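Local coordinates for lymphotactin (PDB 2NYZ), which acts as a secreted chemokine that probably attracts lymphocytes, but not monocytes or neutrophils, and belongs to the C-motif (gamma) family, at residues Pro51-Thr54 against Trp55-Asp58. Numbering follows the deposited sequence.
Sequences PQAT and WVRD
Trp55 folds its indole back beside Ala53, the N-cap residue of helix 54-64. With CG set between the backbone N and the carbonyl carbon (chi1 70°), the five-membered-ring side of the indole comes close to the methyl, which stands oblique to the ring, NE1 lying 3.7 Å from Ala53 CB. Val56 comes in next to it: its CG2 sits over the centre of one face of the indole and also meets Ala53 CB at 3.6 Å, so the Ala53 methyl touches both the indole and the valine. At Arg57 the backbone takes over, its N giving an almost straight hydrogen bond of 3.0 Å to Ala53 O. The arginine chain reaches back past the cap, and NH2 comes only loosely toward Gln52 O, in the plane of the guanidinium. Asp58 N follows with a 2.8 Å bond to Thr54 O, while the Thr54 and Asp58 side chains run side by side and point the same way, Thr54 CG2 3.5 Å from Asp58 OD1. This turn starts the C-terminal helix of the chemokine fold, a short loop after strand 46-49; Val56 packs on Val37, Phe39 and Ala49 of the antiparallel sheet, and Trp55 on Ala49 and loop residues Thr15, Arg18 and Leu19.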
loop_
_atom_site.group_PDB
_atom_site.type_symbol
_atom_site.label_atom_id
_atom_site.label_comp_id
_atom_site.label_asym_id
_atom_site.label_seq_id
_atom_site.Cartn_x
_atom_site.Cartn_y
_atom_site.Cartn_z
ATOM N N PRO D 51 -30.697 -16.680 -6.737
ATOM C CA PRO D 51 -32.010 -17.324 -6.591
ATOM C C PRO D 51 -31.997 -18.305 -5.424
ATOM O O PRO D 51 -33.037 -18.804 -5.004
ATOM C CB PRO D 51 -32.206 -18.038 -7.927
ATOM C CG PRO D 51 -31.280 -17.302 -8.869
ATOM C CD PRO D 51 -30.075 -17.058 -8.015
ATOM N N GLN D 52 -30.797 -18.571 -4.918
ATOM C CA GLN D 52 -30.584 -19.481 -3.797
ATOM C C GLN D 52 -30.546 -18.735 -2.470
ATOM O O GLN D 52 -30.651 -19.345 -1.412
ATOM C CB GLN D 52 -29.261 -20.230 -3.972
ATOM C CG GLN D 52 -29.216 -21.167 -5.164
ATOM C CD GLN D 52 -30.167 -22.330 -5.012
ATOM O OE1 GLN D 52 -31.386 -22.155 -4.988
ATOM N NE2 GLN D 52 -29.611 -23.532 -4.901
ATOM N N ALA D 53 -30.377 -17.420 -2.528
ATOM C CA ALA D 53 -30.322 -16.601 -1.323
ATOM C C ALA D 53 -31.670 -16.603 -0.608
ATOM O O ALA D 53 -32.716 -16.403 -1.229
ATOM C CB ALA D 53 -29.921 -15.178 -1.681
ATOM N N THR D 54 -31.643 -16.821 0.702
ATOM C CA THR D 54 -32.875 -16.857 1.469
ATOM C C THR D 54 -33.694 -15.592 1.294
ATOM O O THR D 54 -34.879 -15.668 0.971
ATOM C CB THR D 54 -32.608 -17.070 2.970
ATOM O OG1 THR D 54 -32.036 -18.368 3.179
ATOM C CG2 THR D 54 -33.902 -16.973 3.751
ATOM N N TRP D 55 -33.076 -14.429 1.490
ATOM C CA TRP D 55 -33.814 -13.173 1.349
ATOM C C TRP D 55 -34.459 -13.018 -0.028
ATOM O O TRP D 55 -35.542 -12.450 -0.144
ATOM C CB TRP D 55 -32.920 -11.953 1.657
ATOM C CG TRP D 55 -31.848 -11.655 0.638
ATOM C CD1 TRP D 55 -30.562 -12.125 0.628
ATOM C CD2 TRP D 55 -31.984 -10.840 -0.531
ATOM N NE1 TRP D 55 -29.892 -11.652 -0.475
ATOM C CE2 TRP D 55 -30.742 -10.859 -1.203
ATOM C CE3 TRP D 55 -33.034 -10.089 -1.076
ATOM C CZ2 TRP D 55 -30.526 -10.163 -2.396
ATOM C CZ3 TRP D 55 -32.820 -9.396 -2.264
ATOM C CH2 TRP D 55 -31.574 -9.438 -2.908
ATOM N N VAL D 56 -33.799 -13.522 -1.068
ATOM C CA VAL D 56 -34.343 -13.431 -2.417
ATOM C C VAL D 56 -35.583 -14.305 -2.487
ATOM O O VAL D 56 -36.659 -13.853 -2.892
ATOM C CB VAL D 56 -33.327 -13.916 -3.478
ATOM C CG1 VAL D 56 -33.967 -13.921 -4.861
ATOM C CG2 VAL D 56 -32.110 -13.019 -3.473
ATOM N N ARG D 57 -35.418 -15.559 -2.080
ATOM C CA ARG D 57 -36.508 -16.523 -2.069
ATOM C C ARG D 57 -37.711 -15.931 -1.337
ATOM O O ARG D 57 -38.849 -16.022 -1.805
ATOM C CB ARG D 57 -36.051 -17.799 -1.371
ATOM C CG ARG D 57 -37.063 -18.921 -1.415
ATOM C CD ARG D 57 -36.591 -20.110 -0.602
ATOM N NE ARG D 57 -35.186 -20.394 -0.861
ATOM C CZ ARG D 57 -34.687 -21.618 -0.962
ATOM N NH1 ARG D 57 -35.481 -22.672 -0.829
ATOM N NH2 ARG D 57 -33.393 -21.788 -1.195
ATOM N N ASP D 58 -37.438 -15.319 -0.188
ATOM C CA ASP D 58 -38.465 -14.691 0.637
ATOM C C ASP D 58 -39.255 -13.647 -0.151
ATOM O O ASP D 58 -40.483 -13.569 -0.041
ATOM C CB ASP D 58 -37.816 -14.027 1.861
ATOM C CG ASP D 58 -37.354 -15.034 2.907
ATOM O OD1 ASP D 58 -37.051 -16.188 2.534
ATOM O OD2 ASP D 58 -37.282 -14.665 4.102
#